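Local coordinates for protein porin (Rhodobacter blasticus, PDB 3PRN) that assembles as a homotrimer whose barrels form channels across the bacterial outer membrane for passive diffusion of small hydrophilic solutes up to about 0.6 kDa, at residues A[65-70]-A[115-120]; A[85-90]-A[145-150]. The protein carries 1 engineered substitution. All blocks are in the same frame, centred on the assembly; numbering follows the deposited sequence.

Contacts 1 and 2 fasten two parts of one long loop, one to a neighbouring loop and one to a barrel strand. The loop joins strands 78-83 and 131-138 and folds inward, as the constriction loop of porins does. Contact 2 holds its first residues, 85-90, to strand 142-150. Contact 1 holds its later part, 115-120, to the 65-70 loop at the subunit interface. The contact centres are about 13 Å apart. They meet where Phe-115 O and Thr-87 OG1 lie 2.8 Å apart, probably hydrogen-bonded, and where Phe-115 CD2 packs 3.6 Å from Val-149 CG1. The side chain of Lys-120 lies about 8 Å from the magnesium ion bound at Ser-28 and Asp-57.

Contact 1. Residues A[65-70]-A[115-120]; sequences AGNAAQ and FAYNSK
Asn-67 reaches across to Tyr-117 and Asn-118 with its amide nitrogen. Two hydrogen bonds grip ND2 on this side. One runs from Asn-67 ND2 to the backbone Asn-118 O, at 2.8 Å. The other runs from Asn-67 ND2 to Tyr-117 OH, at 3.0 Å with an N-H...O angle of 163°. Both acceptors lie in or close to the plane of the amide, which stands 77° from the Tyr-117 ring. Nearer the backbone, Asn-67 CB rests 3.5 Å from Ser-119 O. The other end of the amide is also held, because OD1 accepts the backbone N-H of Arg-52. These three bonds together fix the rotation of the group.

Tyr-117 CG lies anti to the backbone N (chi1 -176°), and from there the ring extends until its OH end comes near Asn-67. The hydroxyl is used twice. It accepts from Asn-67 and donates to a water at 2.6 Å from OH, and that water in turn donates to Ala-68 O. Gln-70 approaches the same ring obliquely, with NE2 3.6 Å from Tyr-117 CE1; its main polar partner is Asn-84 O. A second water joins the backbones, accepting from Ala-68 N and donating to Lys-120 O at 3.0 Å. The buried amide of Asn-67 is thus met by direct bonds, while water adds links between the segments.

In the second shell, Lys-50 makes a cation-pi contact with Tyr-117, and Arg-52 bonds Ser-119 OG. Lys-120 starts away from 65-70, and its NZ forms salt bridges with Asp-56 and Asp-59. The contact therefore ties the inward-folded porin loop to the loop between strands 46-56 and 70-75. Strand 46-56 touches it through Leu-51, Arg-52 and Gln-54. On a second subunit of the trimer, Thr-64 hydrogen-bonds Asn-67 O, and Trp-55 packs on Ala-68 and Ala-69.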
ATOM      1  N   ALA A  65      -4.232  -2.479  -3.174  1.00 16.80           N
ATOM      2  CA  ALA A  65      -3.483  -3.133  -2.105  1.00 16.88           C
ATOM      3  C   ALA A  65      -2.259  -3.856  -2.716  1.00 17.17           C
ATOM      4  O   ALA A  65      -2.124  -3.824  -3.932  1.00 16.75           O
ATOM      5  CB  ALA A  65      -4.358  -4.138  -1.360  1.00 16.31           C
ATOM      6  N   GLY A  66      -1.424  -4.354  -1.824  1.00 15.93           N
ATOM      7  CA  GLY A  66      -0.249  -5.095  -2.308  1.00 16.12           C
ATOM      8  C   GLY A  66      -0.709  -6.577  -2.475  1.00 16.25           C
ATOM      9  O   GLY A  66      -1.735  -7.009  -1.921  1.00 15.84           O
ATOM     10  N   ASN A  67       0.089  -7.314  -3.227  1.00 16.71           N
ATOM     11  CA  ASN A  67      -0.124  -8.750  -3.455  1.00 16.86           C
ATOM     12  C   ASN A  67       0.715  -9.556  -2.431  1.00 17.79           C
ATOM     13  O   ASN A  67       1.180  -8.978  -1.417  1.00 17.92           O
ATOM     14  CB  ASN A  67       0.180  -9.145  -4.892  1.00 15.05           C
ATOM     15  CG  ASN A  67       1.605  -8.950  -5.307  1.00 14.68           C
ATOM     16  OD1 ASN A  67       2.374  -8.303  -4.578  1.00 13.57           O
ATOM     17  ND2 ASN A  67       2.023  -9.452  -6.455  1.00 15.12           N
ATOM     18  N   ALA A  68       0.937 -10.864  -2.691  1.00 17.01           N
ATOM     19  CA  ALA A  68       1.782 -11.648  -1.753  1.00 16.51           C
ATOM     20  C   ALA A  68       3.218 -11.572  -2.279  1.00 17.42           C
ATOM     21  O   ALA A  68       3.462 -11.384  -3.500  1.00 16.23           O
ATOM     22  CB  ALA A  68       1.277 -13.093  -1.773  1.00 16.56           C
ATOM     23  N   ALA A  69       4.202 -11.620  -1.372  1.00 16.99           N
ATOM     24  CA  ALA A  69       5.588 -11.351  -1.705  1.00 17.75           C
ATOM     25  C   ALA A  69       6.258 -12.483  -2.478  1.00 18.08           C
ATOM     26  O   ALA A  69       5.854 -13.649  -2.399  1.00 17.58           O
ATOM     27  CB  ALA A  69       6.427 -11.233  -0.384  1.00 19.76           C
ATOM     28  N   GLN A  70       7.281 -12.071  -3.194  1.00 18.08           N
ATOM     29  CA  GLN A  70       8.172 -12.967  -3.928  1.00 18.58           C
ATOM     30  C   GLN A  70       9.596 -12.678  -3.395  1.00 18.35           C
ATOM     31  O   GLN A  70       9.946 -11.483  -3.249  1.00 18.47           O
ATOM     32  CB  GLN A  70       8.094 -12.702  -5.430  1.00 18.95           C
ATOM     33  CG  GLN A  70       9.033 -13.612  -6.224  1.00 21.61           C
ATOM     34  CD  GLN A  70       9.159 -13.215  -7.692  1.00 25.48           C
ATOM     35  OE1 GLN A  70      10.200 -12.704  -8.101  1.00 30.12           O
ATOM     36  NE2 GLN A  70       8.153 -13.427  -8.518  1.00 22.72           N
ATOM     37  N   PHE A 115      -1.003 -21.919 -13.333  1.00 23.00           N
ATOM     38  CA  PHE A 115      -0.606 -20.890 -12.362  1.00 23.29           C
ATOM     39  C   PHE A 115       0.376 -19.902 -13.001  1.00 22.55           C
ATOM     40  O   PHE A 115       1.170 -20.223 -13.888  1.00 22.40           O
ATOM     41  CB  PHE A 115       0.065 -21.542 -11.150  1.00 23.02           C
ATOM     42  CG  PHE A 115      -0.892 -22.309 -10.286  1.00 23.75           C
ATOM     43  CD1 PHE A 115      -2.150 -21.764 -10.014  1.00 23.07           C
ATOM     44  CD2 PHE A 115      -0.527 -23.530  -9.760  1.00 23.29           C
ATOM     45  CE1 PHE A 115      -3.043 -22.456  -9.223  1.00 24.23           C
ATOM     46  CE2 PHE A 115      -1.430 -24.213  -8.964  1.00 23.84           C
ATOM     47  CZ  PHE A 115      -2.656 -23.683  -8.687  1.00 24.18           C
ATOM     48  N   ALA A 116       0.323 -18.675 -12.466  1.00 22.34           N
ATOM     49  CA  ALA A 116       1.289 -17.650 -12.953  1.00 21.44           C
ATOM     50  C   ALA A 116       1.463 -16.661 -11.800  1.00 21.32           C
ATOM     51  O   ALA A 116       0.619 -16.651 -10.878  1.00 20.35           O
ATOM     52  CB  ALA A 116       0.716 -16.960 -14.191  1.00 19.43           C
ATOM     53  N   TYR A 117       2.434 -15.762 -11.892  1.00 20.11           N
ATOM     54  CA  TYR A 117       2.561 -14.748 -10.837  1.00 19.32           C
ATOM     55  C   TYR A 117       1.225 -14.050 -10.538  1.00 19.56           C
ATOM     56  O   TYR A 117       0.568 -13.573 -11.461  1.00 19.54           O
ATOM     57  CB  TYR A 117       3.550 -13.681 -11.346  1.00 19.05           C
ATOM     58  CG  TYR A 117       3.874 -12.588 -10.350  1.00 17.94           C
ATOM     59  CD1 TYR A 117       4.647 -12.827  -9.238  1.00 17.44           C
ATOM     60  CD2 TYR A 117       3.365 -11.308 -10.551  1.00 19.22           C
ATOM     61  CE1 TYR A 117       4.948 -11.796  -8.324  1.00 18.41           C
ATOM     62  CE2 TYR A 117       3.669 -10.264  -9.656  1.00 19.61           C
ATOM     63  CZ  TYR A 117       4.456 -10.515  -8.565  1.00 19.23           C
ATOM     64  OH  TYR A 117       4.738  -9.492  -7.671  1.00 19.33           O
ATOM     65  N   ASN A 118       0.865 -13.916  -9.265  1.00 18.62           N
ATOM     66  CA  ASN A 118      -0.452 -13.299  -8.948  1.00 19.11           C
ATOM     67  C   ASN A 118      -0.246 -11.814  -8.701  1.00 18.98           C
ATOM     68  O   ASN A 118       0.430 -11.448  -7.699  1.00 18.76           O
ATOM     69  CB  ASN A 118      -1.050 -13.965  -7.694  1.00 19.89           C
ATOM     70  CG  ASN A 118      -1.268 -15.464  -7.966  1.00 21.66           C
ATOM     71  OD1 ASN A 118      -1.920 -15.805  -8.944  1.00 22.65           O
ATOM     72  ND2 ASN A 118      -0.754 -16.311  -7.097  1.00 22.45           N
ATOM     73  N   SER A 119      -0.781 -10.977  -9.565  1.00 17.98           N
ATOM     74  CA  SER A 119      -0.545  -9.550  -9.432  1.00 19.25           C
ATOM     75  C   SER A 119      -1.293  -8.884  -8.295  1.00 19.47           C
ATOM     76  O   SER A 119      -0.848  -7.777  -7.919  1.00 19.82           O
ATOM     77  CB  SER A 119      -0.872  -8.794 -10.729  1.00 19.27           C
ATOM     78  OG  SER A 119       0.109  -9.039 -11.706  1.00 21.78           O
ATOM     79  N   LYS A 120      -2.350  -9.477  -7.782  1.00 19.41           N
ATOM     80  CA  LYS A 120      -3.185  -8.874  -6.786  1.00 19.67           C
ATOM     81  C   LYS A 120      -3.584  -9.835  -5.673  1.00 19.89           C
ATOM     82  O   LYS A 120      -3.315 -11.033  -5.841  1.00 20.70           O
ATOM     83  CB  LYS A 120      -4.539  -8.501  -7.464  1.00 21.28           C
ATOM     84  CG  LYS A 120      -4.299  -7.363  -8.473  1.00 23.86           C
ATOM     85  CD  LYS A 120      -5.662  -6.909  -8.993  1.00 25.78           C
ATOM     86  CE  LYS A 120      -5.476  -5.777  -9.976  1.00 27.01           C
ATOM     87  NZ  LYS A 120      -6.740  -5.390 -10.642  1.00 26.78           N
TER
HETATM   88  O   HOH W   1      -1.586  -5.472  -6.383  1.00 19.40           O
HETATM   89  O   HOH W   2       5.385 -10.285  -5.248  1.00 15.96           O
HETATM   90  O   HOH W   3      -1.276 -12.400  -4.143  1.00 18.26           O

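Contact 2. Residues A[85-90]-A[145-150]; sequences VDTAFD and YLSYVD
Ala-88 lays its methyl group against the side chain of Tyr-145, with CB to CB at 3.9 Å. This is the start of the inward-folded loop of a 16-stranded porin barrel. Its short helix, 88-91, is docked on strand 142-150. Tyr-145, Ser-147 and Val-149 face the loop. Leu-146 and Tyr-148 face away from it, and Tyr-148 touches a bound detergent molecule.

One hydrogen bond joins the segments. Ala-88 N, the first backbone N-H of the helix after the N-cap residue Thr-87, donates to Ser-147 OG at 2.9 Å. The bond is nearly straight, at 170°. With chi1 at 54°, OG sits between the backbone N and the carbonyl carbon of its own residue, and this places it facing Ala-88 N. Ser-147 OG also lies 3.5 Å from Thr-87 CA. The hydroxyl thus accepts one of the N-H groups at the start of this short helix. An alanine in place of Ser-147 would probably leave the N-H of Ala-88 without its acceptor and slacken the fit against Thr-87.

Tyr-145 touches through CB, and its ring leads away until OH bonds Asp-169 on the next strand. Phe-89 starts away from the strand, and its ring meets Phe-114 edge-to-face. Ala-88 also packs on Ala-167 of strand 163-171.

Farther along the strand the contact is apolar. Thr-87 and Val-149 cross at about a right angle, with CG2 to CG2 at 3.9 Å. The same Val-149 CG2 also meets Val-85 CG2, at 4.4 Å.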
ATOM      1  N   VAL A  85       5.875 -16.900  -7.120  1.00 19.02           N
ATOM      2  CA  VAL A  85       6.820 -17.035  -8.177  1.00 19.90           C
ATOM      3  C   VAL A  85       6.258 -16.911  -9.598  1.00 20.93           C
ATOM      4  O   VAL A  85       5.044 -17.076  -9.777  1.00 20.79           O
ATOM      5  CB  VAL A  85       7.576 -18.402  -8.076  1.00 20.05           C
ATOM      6  CG1 VAL A  85       8.211 -18.562  -6.653  1.00 20.14           C
ATOM      7  CG2 VAL A  85       6.667 -19.636  -8.280  1.00 17.33           C
ATOM      8  N   ASP A  86       7.153 -16.590 -10.505  1.00 20.51           N
ATOM      9  CA  ASP A  86       6.931 -16.709 -11.929  1.00 21.89           C
ATOM     10  C   ASP A  86       7.083 -18.194 -12.290  1.00 21.36           C
ATOM     11  O   ASP A  86       8.047 -18.854 -11.880  1.00 22.24           O
ATOM     12  CB  ASP A  86       7.966 -15.894 -12.756  1.00 24.01           C
ATOM     13  CG  ASP A  86       7.620 -14.418 -12.627  1.00 29.55           C
ATOM     14  OD1 ASP A  86       6.522 -13.979 -13.143  1.00 31.36           O
ATOM     15  OD2 ASP A  86       8.400 -13.632 -11.976  1.00 31.92           O
ATOM     16  N   THR A  87       6.131 -18.705 -13.045  1.00 21.36           N
ATOM     17  CA  THR A  87       6.118 -20.130 -13.422  1.00 21.32           C
ATOM     18  C   THR A  87       6.676 -20.361 -14.829  1.00 21.16           C
ATOM     19  O   THR A  87       6.789 -19.475 -15.681  1.00 20.48           O
ATOM     20  CB  THR A  87       4.690 -20.672 -13.398  1.00 21.71           C
ATOM     21  OG1 THR A  87       3.881 -19.933 -14.299  1.00 21.47           O
ATOM     22  CG2 THR A  87       4.044 -20.586 -12.014  1.00 21.37           C
ATOM     23  N   ALA A  88       7.096 -21.615 -15.035  1.00 20.71           N
ATOM     24  CA  ALA A  88       7.727 -21.928 -16.322  1.00 21.28           C
ATOM     25  C   ALA A  88       6.862 -21.689 -17.540  1.00 21.45           C
ATOM     26  O   ALA A  88       7.286 -21.021 -18.507  1.00 21.00           O
ATOM     27  CB  ALA A  88       8.244 -23.368 -16.261  1.00 22.06           C
ATOM     28  N   PHE A  89       5.599 -22.104 -17.511  1.00 21.63           N
ATOM     29  CA  PHE A  89       4.755 -21.952 -18.706  1.00 22.86           C
ATOM     30  C   PHE A  89       4.478 -20.476 -18.997  1.00 22.75           C
ATOM     31  O   PHE A  89       4.247 -20.086 -20.151  1.00 23.10           O
ATOM     32  CB  PHE A  89       3.441 -22.712 -18.460  1.00 24.26           C
ATOM     33  CG  PHE A  89       2.660 -23.056 -19.705  1.00 25.97           C
ATOM     34  CD1 PHE A  89       3.046 -24.176 -20.474  1.00 27.00           C
ATOM     35  CD2 PHE A  89       1.573 -22.310 -20.105  1.00 25.78           C
ATOM     36  CE1 PHE A  89       2.317 -24.516 -21.631  1.00 28.20           C
ATOM     37  CE2 PHE A  89       0.848 -22.617 -21.271  1.00 26.82           C
ATOM     38  CZ  PHE A  89       1.240 -23.731 -22.020  1.00 27.27           C
ATOM     39  N   ASP A  90       4.504 -19.655 -17.943  1.00 22.92           N
ATOM     40  CA  ASP A  90       4.233 -18.233 -18.111  1.00 22.12           C
ATOM     41  C   ASP A  90       5.511 -17.486 -18.439  1.00 22.88           C
ATOM     42  O   ASP A  90       5.386 -16.376 -18.954  1.00 21.32           O
ATOM     43  CB  ASP A  90       3.570 -17.678 -16.836  1.00 24.32           C
ATOM     44  CG  ASP A  90       3.002 -16.249 -16.982  1.00 24.13           C
ATOM     45  OD1 ASP A  90       2.148 -15.999 -17.820  1.00 20.88           O
ATOM     46  OD2 ASP A  90       3.414 -15.346 -16.216  1.00 26.43           O
ATOM     47  N   TYR A 145      13.798 -22.986 -17.342  1.00 32.42           N
ATOM     48  CA  TYR A 145      12.898 -22.602 -16.268  1.00 30.84           C
ATOM     49  C   TYR A 145      12.264 -23.819 -15.627  1.00 30.85           C
ATOM     50  O   TYR A 145      11.748 -24.686 -16.339  1.00 30.34           O
ATOM     51  CB  TYR A 145      11.762 -21.709 -16.725  1.00 30.91           C
ATOM     52  CG  TYR A 145      12.078 -20.596 -17.669  1.00 29.27           C
ATOM     53  CD1 TYR A 145      12.328 -20.893 -19.002  1.00 30.24           C
ATOM     54  CD2 TYR A 145      12.174 -19.268 -17.258  1.00 31.15           C
ATOM     55  CE1 TYR A 145      12.638 -19.883 -19.889  1.00 32.17           C
ATOM     56  CE2 TYR A 145      12.494 -18.233 -18.147  1.00 30.82           C
ATOM     57  CZ  TYR A 145      12.709 -18.568 -19.454  1.00 33.05           C
ATOM     58  OH  TYR A 145      12.986 -17.609 -20.423  1.00 36.49           O
ATOM     59  N   LEU A 146      12.205 -23.872 -14.308  1.00 29.73           N
ATOM     60  CA  LEU A 146      11.555 -24.926 -13.592  1.00 29.72           C
ATOM     61  C   LEU A 146      10.647 -24.320 -12.515  1.00 29.19           C
ATOM     62  O   LEU A 146      11.118 -23.369 -11.878  1.00 29.05           O
ATOM     63  CB  LEU A 146      12.577 -25.801 -12.830  1.00 34.37           C
ATOM     64  CG  LEU A 146      13.152 -26.912 -13.732  1.00 38.99           C
ATOM     65  CD1 LEU A 146      14.654 -26.803 -13.740  1.00 41.20           C
ATOM     66  CD2 LEU A 146      12.682 -28.253 -13.192  1.00 41.10           C
ATOM     67  N   SER A 147       9.439 -24.821 -12.349  1.00 27.74           N
ATOM     68  CA  SER A 147       8.655 -24.201 -11.254  1.00 26.46           C
ATOM     69  C   SER A 147       7.840 -25.293 -10.594  1.00 26.38           C
ATOM     70  O   SER A 147       7.448 -26.274 -11.262  1.00 25.56           O
ATOM     71  CB  SER A 147       7.800 -23.053 -11.753  1.00 25.40           C
ATOM     72  OG  SER A 147       6.968 -23.466 -12.842  1.00 24.15           O
ATOM     73  N   TYR A 148       7.641 -25.138  -9.301  1.00 25.81           N
ATOM     74  CA  TYR A 148       6.828 -26.080  -8.518  1.00 25.46           C
ATOM     75  C   TYR A 148       5.891 -25.260  -7.639  1.00 25.61           C
ATOM     76  O   TYR A 148       6.375 -24.363  -6.892  1.00 25.00           O
ATOM     77  CB  TYR A 148       7.789 -26.947  -7.682  1.00 28.44           C
ATOM     78  CG  TYR A 148       7.083 -27.684  -6.569  1.00 36.36           C
ATOM     79  CD1 TYR A 148       6.388 -28.868  -6.808  1.00 39.92           C
ATOM     80  CD2 TYR A 148       7.109 -27.151  -5.291  1.00 40.80           C
ATOM     81  CE1 TYR A 148       5.733 -29.519  -5.751  1.00 42.77           C
ATOM     82  CE2 TYR A 148       6.474 -27.783  -4.227  1.00 43.85           C
ATOM     83  CZ  TYR A 148       5.775 -28.959  -4.491  1.00 45.44           C
ATOM     84  OH  TYR A 148       5.136 -29.565  -3.415  1.00 47.90           O
ATOM     85  N   VAL A 149       4.590 -25.441  -7.776  1.00 24.40           N
ATOM     86  CA  VAL A 149       3.668 -24.619  -6.989  1.00 24.31           C
ATOM     87  C   VAL A 149       2.776 -25.512  -6.150  1.00 24.21           C
ATOM     88  O   VAL A 149       2.134 -26.445  -6.653  1.00 23.66           O
ATOM     89  CB  VAL A 149       2.792 -23.747  -7.916  1.00 24.53           C
ATOM     90  CG1 VAL A 149       1.797 -22.934  -7.081  1.00 25.95           C
ATOM     91  CG2 VAL A 149       3.596 -22.814  -8.796  1.00 24.65           C
ATOM     92  N   ASP A 150       2.756 -25.274  -4.854  1.00 24.14           N
ATOM     93  CA  ASP A 150       1.828 -26.021  -3.968  1.00 23.61           C
ATOM     94  C   ASP A 150       0.763 -25.010  -3.597  1.00 24.47           C
ATOM     95  O   ASP A 150       1.063 -24.006  -2.924  1.00 24.16           O
ATOM     96  CB  ASP A 150       2.655 -26.472  -2.784  1.00 24.11           C
ATOM     97  CG  ASP A 150       1.848 -27.280  -1.769  1.00 25.82           C
ATOM     98  OD1 ASP A 150       0.627 -27.227  -1.804  1.00 25.15           O
ATOM     99  OD2 ASP A 150       2.496 -27.900  -0.896  1.00 27.23           O
TER